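PDB 5NV9: Sodium/sialic acid symporter SiaT from Proteus mirabilis, which couples the inward flow of sodium ions to the uptake of the sialic acid N-acetylneuraminic acid across the inner membrane. Local coordinates for residues 128-133 against 409-414; 239-244 against 461-466; 251-256 against 416-421. All coordinates share one frame; numbering follows the deposited sequence.

Contact 1 of 3, residues 128-133 against 409-414; sequences FMLFHI and SLIGLM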
# COMPACT_ATOMS: atom_id res chain seq x y z
N PHE A 128 7.95 -3.73 9.99
CA PHE A 128 7.76 -3.06 8.73
C PHE A 128 8.46 -3.81 7.63
O PHE A 128 7.84 -4.15 6.62
CB PHE A 128 8.17 -1.56 8.72
CG PHE A 128 8.12 -0.96 7.35
CD1 PHE A 128 6.93 -0.43 6.85
CD2 PHE A 128 9.21 -1.03 6.52
CE1 PHE A 128 6.86 0.06 5.56
CE2 PHE A 128 9.13 -0.54 5.20
CZ PHE A 128 7.97 0.03 4.73
N MSE A 129 9.75 -4.04 7.81
CA MSE A 129 10.60 -4.63 6.77
C MSE A 129 10.07 -6.00 6.37
O MSE A 129 9.92 -6.30 5.19
CB MSE A 129 12.02 -4.66 7.23
CG MSE A 129 12.56 -3.27 7.24
SE MSE A 129 14.51 -3.34 7.54
CE MSE A 129 14.43 -3.60 9.48
N LEU A 130 9.75 -6.83 7.35
CA LEU A 130 9.17 -8.15 7.07
C LEU A 130 7.79 -8.07 6.45
O LEU A 130 7.51 -8.85 5.57
CB LEU A 130 9.13 -9.01 8.33
CG LEU A 130 10.51 -9.36 8.87
CD1 LEU A 130 10.42 -9.95 10.27
CD2 LEU A 130 11.24 -10.29 7.90
N PHE A 131 6.94 -7.15 6.89
CA PHE A 131 5.61 -7.05 6.30
C PHE A 131 5.72 -6.69 4.81
O PHE A 131 5.08 -7.31 3.94
CB PHE A 131 4.68 -6.04 6.99
CG PHE A 131 3.32 -6.00 6.35
CD1 PHE A 131 2.42 -7.06 6.52
CD2 PHE A 131 2.95 -4.96 5.46
CE1 PHE A 131 1.16 -7.05 5.88
CE2 PHE A 131 1.70 -4.95 4.81
CZ PHE A 131 0.81 -5.99 5.01
N HIS A 132 6.58 -5.74 4.51
CA HIS A 132 6.73 -5.28 3.12
C HIS A 132 7.43 -6.22 2.17
O HIS A 132 7.13 -6.20 0.95
CB HIS A 132 7.29 -3.86 3.10
CG HIS A 132 6.22 -2.87 3.39
ND1 HIS A 132 5.65 -2.10 2.41
CD2 HIS A 132 5.48 -2.70 4.49
CE1 HIS A 132 4.66 -1.41 2.92
NE2 HIS A 132 4.54 -1.75 4.19
N ILE A 133 8.32 -7.06 2.68
CA ILE A 133 8.75 -8.20 1.89
C ILE A 133 7.57 -9.08 1.45
O ILE A 133 7.50 -9.47 0.26
CB ILE A 133 9.77 -9.03 2.64
CG1 ILE A 133 11.04 -8.20 2.87
CG2 ILE A 133 10.10 -10.31 1.85
CD1 ILE A 133 11.98 -8.19 1.70
N SER A 409 0.75 -14.06 7.24
CA SER A 409 -0.37 -13.73 8.10
C SER A 409 0.15 -13.39 9.51
O SER A 409 -0.36 -12.46 10.15
CB SER A 409 -1.45 -14.82 8.09
OG SER A 409 -1.12 -15.88 8.95
N LEU A 410 1.19 -14.09 9.96
CA LEU A 410 1.83 -13.85 11.26
C LEU A 410 2.46 -12.45 11.41
O LEU A 410 2.21 -11.75 12.41
CB LEU A 410 2.90 -14.92 11.48
CG LEU A 410 3.60 -14.95 12.82
CD1 LEU A 410 2.56 -14.96 13.93
CD2 LEU A 410 4.48 -16.18 12.88
N ILE A 411 3.27 -12.05 10.42
CA ILE A 411 3.95 -10.72 10.43
C ILE A 411 2.93 -9.56 10.27
O ILE A 411 3.09 -8.48 10.88
CB ILE A 411 5.05 -10.66 9.34
CG1 ILE A 411 5.77 -9.33 9.39
CG2 ILE A 411 4.48 -10.84 7.95
CD1 ILE A 411 6.34 -9.05 10.78
N GLY A 412 1.89 -9.81 9.46
CA GLY A 412 0.76 -8.90 9.29
C GLY A 412 0.11 -8.50 10.59
O GLY A 412 -0.31 -7.36 10.76
N LEU A 413 0.02 -9.44 11.53
CA LEU A 413 -0.53 -9.12 12.81
C LEU A 413 0.27 -8.06 13.59
O LEU A 413 -0.28 -7.42 14.50
CB LEU A 413 -0.60 -10.38 13.65
CG LEU A 413 -1.49 -11.53 13.15
CD1 LEU A 413 -1.26 -12.76 14.03
CD2 LEU A 413 -2.92 -11.07 13.17
N MSE A 414 1.55 -7.87 13.25
CA MSE A 414 2.42 -6.87 13.93
C MSE A 414 2.13 -5.43 13.55
O MSE A 414 2.57 -4.52 14.28
CB MSE A 414 3.92 -7.12 13.82
CG MSE A 414 4.33 -8.56 14.09
SE MSE A 414 4.09 -8.95 16.00
CE MSE A 414 2.52 -10.17 15.88
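Leu130 and Phe131 of the transmembrane helix 118-151 pack against Ile411 and Gly412 of helix 405-412 in an apolar helix-to-helix contact, within the bundle of this LeuT-fold symporter. The backbones come nearest at Phe131 and Ile411, whose CA atoms lie 5.8 Å apart. Ile411 does most of the touching. Its CG1 is turned anti to the backbone N (chi1 -178°), and this carries the longer branch outward against the wall of helix 118-151. There Ile411 CG1 lies 3.5 Å from Leu130 CB, and the same atom rests against the backbone N of Phe131, also at 3.5 Å. The terminal methyl, Ile411 CD1, follows the same Leu130 CB at 3.7 Å, whereas Phe131 CB is a looser neighbour of Ile411 CG1 at 4.2 Å.

The Phe131 ring reaches past Ile411 to the adjacent glycine: Phe131 CD1 is 3.7 Å from Gly412 CA, with CE1 a little farther from the same carbon, and the approach to the ring is oblique. Within its own helix, this ring receives His132 CD2 at its edge, in plane. His132 is in turn tied through ND1 to Ser347 of helix 328-361, and Phe128 CE1 lies over one of its ring faces. Phe131 also lies about 4 Å, between nearest side-chain atoms, from the sialic acid-binding Arg135, one turn further along.

With no hydrogen bond across, van der Waals packing alone joins the segments, so the contact depends on the fit of one isoleucine branch against Leu130 and the backbone of Phe131, and of the ring against a glycine with no side chain.

Contact 2 of 3, residues 239-244 against 461-466; sequences LMIGFL and YGVIGS. With SLB (N-acetyl-beta-neuraminic acid), chain D.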
# COMPACT_ATOMS: atom_id res chain seq x y z
N LEU A 239 -16.06 -3.03 9.29
CA LEU A 239 -15.16 -2.45 8.34
C LEU A 239 -14.85 -0.94 8.62
O LEU A 239 -13.75 -0.50 8.34
CB LEU A 239 -15.62 -2.69 6.89
CG LEU A 239 -16.89 -2.00 6.47
CD1 LEU A 239 -16.55 -0.58 6.10
CD2 LEU A 239 -17.55 -2.69 5.27
N MSE A 240 -15.76 -0.19 9.21
CA MSE A 240 -15.47 1.17 9.64
C MSE A 240 -14.40 1.22 10.72
O MSE A 240 -13.43 1.95 10.57
CB MSE A 240 -16.70 1.92 10.12
CG MSE A 240 -17.47 2.38 8.89
SE MSE A 240 -19.19 3.21 9.41
CE MSE A 240 -18.40 5.02 9.49
N ILE A 241 -14.55 0.45 11.80
CA ILE A 241 -13.51 0.40 12.82
C ILE A 241 -12.23 -0.22 12.26
O ILE A 241 -11.14 0.33 12.47
CB ILE A 241 -13.90 -0.38 14.08
CG1 ILE A 241 -15.29 0.01 14.54
CG2 ILE A 241 -12.94 -0.03 15.22
CD1 ILE A 241 -15.93 -1.11 15.34
N GLY A 242 -12.38 -1.30 11.50
CA GLY A 242 -11.23 -1.96 10.85
C GLY A 242 -10.46 -1.03 9.90
O GLY A 242 -9.22 -0.91 9.99
N PHE A 243 -11.17 -0.35 8.99
CA PHE A 243 -10.47 0.57 8.08
C PHE A 243 -9.90 1.82 8.77
O PHE A 243 -8.81 2.30 8.35
CB PHE A 243 -11.32 0.99 6.87
CG PHE A 243 -11.32 -0.02 5.76
CD1 PHE A 243 -10.15 -0.56 5.31
CD2 PHE A 243 -12.49 -0.50 5.24
CE1 PHE A 243 -10.12 -1.53 4.29
CE2 PHE A 243 -12.48 -1.46 4.23
CZ PHE A 243 -11.30 -1.98 3.75
N LEU A 244 -10.59 2.34 9.80
CA LEU A 244 -10.02 3.41 10.57
C LEU A 244 -8.63 3.02 11.06
O LEU A 244 -7.67 3.75 10.84
CB LEU A 244 -10.91 3.78 11.72
CG LEU A 244 -10.38 4.88 12.64
CD1 LEU A 244 -10.21 6.13 11.84
CD2 LEU A 244 -11.42 5.05 13.74
N TYR A 461 -8.17 -7.46 14.01
CA TYR A 461 -6.79 -7.70 14.35
C TYR A 461 -6.03 -6.39 14.58
O TYR A 461 -5.29 -6.30 15.56
CB TYR A 461 -6.04 -8.53 13.32
CG TYR A 461 -6.62 -9.90 12.97
CD1 TYR A 461 -7.50 -10.54 13.80
CD2 TYR A 461 -6.24 -10.54 11.83
CE1 TYR A 461 -8.02 -11.78 13.48
CE2 TYR A 461 -6.78 -11.77 11.48
CZ TYR A 461 -7.65 -12.37 12.32
OH TYR A 461 -8.18 -13.55 12.01
N GLY A 462 -6.24 -5.40 13.72
CA GLY A 462 -5.54 -4.11 13.81
C GLY A 462 -5.95 -3.30 15.03
O GLY A 462 -5.10 -2.74 15.71
N VAL A 463 -7.26 -3.26 15.30
CA VAL A 463 -7.85 -2.50 16.39
C VAL A 463 -7.33 -3.05 17.75
O VAL A 463 -6.91 -2.32 18.64
CB VAL A 463 -9.42 -2.63 16.38
CG1 VAL A 463 -10.03 -1.64 17.36
CG2 VAL A 463 -10.00 -2.39 14.99
N ILE A 464 -7.34 -4.39 17.85
CA ILE A 464 -6.92 -5.12 19.05
C ILE A 464 -5.45 -4.84 19.29
O ILE A 464 -5.05 -4.52 20.39
CB ILE A 464 -7.19 -6.65 18.91
CG1 ILE A 464 -8.69 -6.95 19.23
CG2 ILE A 464 -6.29 -7.48 19.82
CD1 ILE A 464 -9.22 -8.28 18.76
N GLY A 465 -4.66 -5.01 18.24
CA GLY A 465 -3.24 -4.77 18.32
C GLY A 465 -2.94 -3.34 18.75
O GLY A 465 -2.17 -3.12 19.68
N SER A 466 -3.57 -2.39 18.08
CA SER A 466 -3.36 -0.98 18.40
C SER A 466 -3.80 -0.63 19.80
O SER A 466 -3.02 -0.07 20.56
CB SER A 466 -4.09 -0.07 17.40
OG SER A 466 -3.34 -0.03 16.19
C1 SLB D . -3.82 -1.71 -1.98
C2 SLB D . -4.39 -1.04 -0.76
C3 SLB D . -5.23 -2.03 0.00
C4 SLB D . -6.02 -1.38 1.16
C5 SLB D . -6.90 -0.32 0.50
C6 SLB D . -6.01 0.69 -0.27
C7 SLB D . -6.78 1.80 -1.00
C8 SLB D . -5.86 2.72 -1.74
C9 SLB D . -6.61 3.92 -2.32
C10 SLB D . -9.04 0.42 1.47
C11 SLB D . -9.65 1.48 2.36
N5 SLB D . -7.70 0.40 1.50
O1A SLB D . -4.47 -1.61 -3.08
O1B SLB D . -2.74 -2.39 -1.85
O2 SLB D . -3.33 -0.52 0.09
O4 SLB D . -6.87 -2.36 1.84
O6 SLB D . -5.25 0.01 -1.26
O7 SLB D . -7.68 1.25 -1.97
O8 SLB D . -4.83 3.18 -0.88
O9 SLB D . -7.16 4.78 -1.29
O10 SLB D . -9.73 -0.32 0.74
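Gly242, on helix 236-253, and Val463, on helix 459-475, mark the nearest approach of the two backbones, 6.5 Å between CA atoms, with each segment helical throughout. Val463 points its side chain toward the opposite helix. Its CG2 meets Ile241 CG2 at 3.8 Å, methyl to methyl, while Val463 CG1 stands 4.0 Å from the same Ile241 methyl, so the valine fork straddles it. The two side chains cross at about a right angle. In Ile241, CG2 is the branch lying anti to the backbone N; CG1 takes the place beside that N (chi1 -46°) and leads away from the valine. Val463 CG2 also touches the backbone of helix 236-253, 3.9 Å from Ile241 O and 4.3 Å from Gly242 CA. Trp229 adds to the surroundings of Ile241, and Phe245 to those of Val463.

Next to Gly242 in the chain, Phe243 faces a different partner, the bound N-acetylneuraminic acid. The acetamido methyl C11 of the sugar lies over one ring face, offset toward the rim and 3.5 Å above the plane, in a CH-pi arrangement; the acetamido carbonyl carbon C10 lies 3.6 Å from Phe243 CE1. Phe78 and Phe459 meet the Phe243 ring in edge-to-face pairs.

Across the helices the chemistry is sparse and mainly apolar, a methyl pair with one methyl against a backbone carbonyl and no hydrogen bond, whereas on the pocket side the same helix turn offers an aromatic face suited to the acetyl group of the sugar.

Contact 3 of 3, residues 251-256 against 416-421; sequences FTASQD and GPMTGL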
# COMPACT_ATOMS: atom_id res chain seq x y z
N PHE A 251 -0.96 5.68 7.27
CA PHE A 251 -0.56 7.07 7.23
C PHE A 251 0.27 7.61 8.37
O PHE A 251 0.79 8.73 8.22
CB PHE A 251 -1.81 7.94 6.93
CG PHE A 251 -2.38 7.68 5.57
CD1 PHE A 251 -1.88 8.34 4.46
CD2 PHE A 251 -3.36 6.70 5.38
CE1 PHE A 251 -2.36 8.07 3.19
CE2 PHE A 251 -3.86 6.41 4.11
CZ PHE A 251 -3.35 7.11 3.02
N THR A 252 0.44 6.85 9.46
CA THR A 252 1.28 7.28 10.62
C THR A 252 2.45 6.35 10.96
O THR A 252 3.46 6.76 11.51
CB THR A 252 0.44 7.44 11.90
OG1 THR A 252 -0.14 6.20 12.33
CG2 THR A 252 -0.67 8.44 11.68
N ALA A 253 2.32 5.06 10.66
CA ALA A 253 3.23 4.06 11.20
C ALA A 253 3.92 3.28 10.12
O ALA A 253 4.69 2.41 10.46
CB ALA A 253 2.48 3.11 12.15
N SER A 254 3.70 3.61 8.84
CA SER A 254 4.19 2.81 7.73
C SER A 254 5.17 3.65 6.92
O SER A 254 4.82 4.71 6.41
CB SER A 254 3.01 2.36 6.89
OG SER A 254 3.42 1.38 5.98
N GLN A 255 6.41 3.18 6.85
CA GLN A 255 7.50 3.93 6.24
C GLN A 255 7.27 4.30 4.78
O GLN A 255 7.78 5.33 4.33
CB GLN A 255 8.80 3.15 6.40
CG GLN A 255 10.02 3.77 5.69
CD GLN A 255 10.50 5.11 6.26
OE1 GLN A 255 9.95 5.65 7.23
NE2 GLN A 255 11.49 5.70 5.58
N ASP A 256 6.56 3.45 4.00
CA ASP A 256 6.36 3.76 2.56
C ASP A 256 5.57 5.07 2.33
O ASP A 256 5.86 5.80 1.39
CB ASP A 256 5.76 2.56 1.78
CG ASP A 256 4.41 2.10 2.33
OD1 ASP A 256 4.09 2.25 3.58
OD2 ASP A 256 3.67 1.55 1.48
N GLY A 416 -0.76 -3.84 13.87
CA GLY A 416 -1.50 -3.29 14.98
C GLY A 416 -0.57 -2.75 16.08
O GLY A 416 -0.62 -1.56 16.42
N PRO A 417 0.30 -3.61 16.63
CA PRO A 417 1.21 -3.14 17.71
C PRO A 417 2.11 -1.99 17.22
O PRO A 417 2.36 -1.04 17.96
CB PRO A 417 2.00 -4.41 18.08
CG PRO A 417 1.16 -5.56 17.63
CD PRO A 417 0.40 -5.06 16.42
N MSE A 418 2.60 -2.03 15.97
CA MSE A 418 3.46 -0.94 15.49
C MSE A 418 2.71 0.39 15.54
O MSE A 418 3.24 1.45 15.97
CB MSE A 418 3.94 -1.40 14.12
CG MSE A 418 4.73 -0.39 13.32
SE MSE A 418 5.02 -1.09 11.48
CE MSE A 418 4.61 -2.96 11.94
N THR A 419 1.45 0.35 15.14
CA THR A 419 0.63 1.55 15.03
C THR A 419 0.23 2.06 16.42
O THR A 419 0.14 3.29 16.66
CB THR A 419 -0.66 1.25 14.25
OG1 THR A 419 -0.36 0.84 12.90
CG2 THR A 419 -1.57 2.44 14.25
N GLY A 420 -0.04 1.13 17.34
CA GLY A 420 -0.34 1.53 18.73
C GLY A 420 0.80 2.31 19.40
O GLY A 420 0.58 3.23 20.20
N LEU A 421 2.03 1.87 19.13
CA LEU A 421 3.20 2.53 19.64
C LEU A 421 3.24 3.99 19.27
O LEU A 421 3.59 4.78 20.12
CB LEU A 421 4.48 1.85 19.20
CG LEU A 421 4.82 0.50 19.86
CD1 LEU A 421 5.90 -0.26 19.08
CD2 LEU A 421 5.29 0.69 21.29
O HOH W 1 -0.24 5.98 15.10
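Ala253 and Thr419 form the middle of a buried contact in the LeuT-fold bundle, between residues 251-256, on helices 236-253 and 255-258, and helix 415-427; their CA atoms are 5.3 Å apart. Residues 251-256 run from the transmembrane helix into the part assigned to the cytoplasmic side. By van der Waals contact, the alanine methyl bears directly on the threonine: Ala253 CB is 3.7 Å from Thr419 OG1 and 3.8 Å from Thr419 CA. The selenomethionine Met418 lies alongside. With CG anti to the backbone N (chi1 173°) and the chain extended as far as the selenium, Met418 SE comes 3.7 Å from Ala253 O, a carbonyl that also has the hydroxyl of Tyr109 as a hydrogen-bond partner; the bend beyond it turns only the terminal methyl. Behind it, Met418 CG and Ala253 CB make a looser apolar pair at 4.3 Å.

Polar linkage between the segments runs through one water. It donates to Thr252 OG1 at 2.8 Å and to the backbone O of Thr419 at 3.1 Å, making a bridge where no direct hydrogen bond spans the contact. Both threonine hydroxyls also bond back into their own helices, Thr252 OG1 to Ile248 O and Thr419 OG1 to Gly415 O, which would fix their rotation.

A further bond lies within segment 251-256. Ser254 stands at the N-cap position of helix 255-258, yet makes no cap with its side chain; instead OG donates to Asp256 OD1 at 2.6 Å, meeting the oxygen nearly along its C-O axis. This short bond spans the residues where one helix gives way to the next, just after the wider pi-type turn of 251-253.

Helix 89-102 covers Thr252 through Val92 and Tyr96, helix 118-151 sets Ser127 against Met418, and helix 433-452 lies behind Pro417 and Leu421.

How the contacts relate
Contacts 1 and 3 use successive helices, 405-412 and 415-427, and contacts 2 and 3 share helix 236-253; in each pair the centres are 12 Å apart. Between contacts 1 and 3, His132 CE1 lies 3.4 Å from Asp256 OD2, and the Phe128 ring packs on the turn at 254-256. Contacts 2 and 3 are joined by a probable hydrogen bond of 3.1 Å between Ser466 OG and Gly416 O. Leu413 and Tyr461 connect contacts 1 and 2. Of the six segments only 239-244 touches the bound sialic acid, through Phe243, which takes no part in the packing on 461-466. By nearest side-chain atoms, Phe131 is about 8 Å from the sugar and Thr419 about 13 Å.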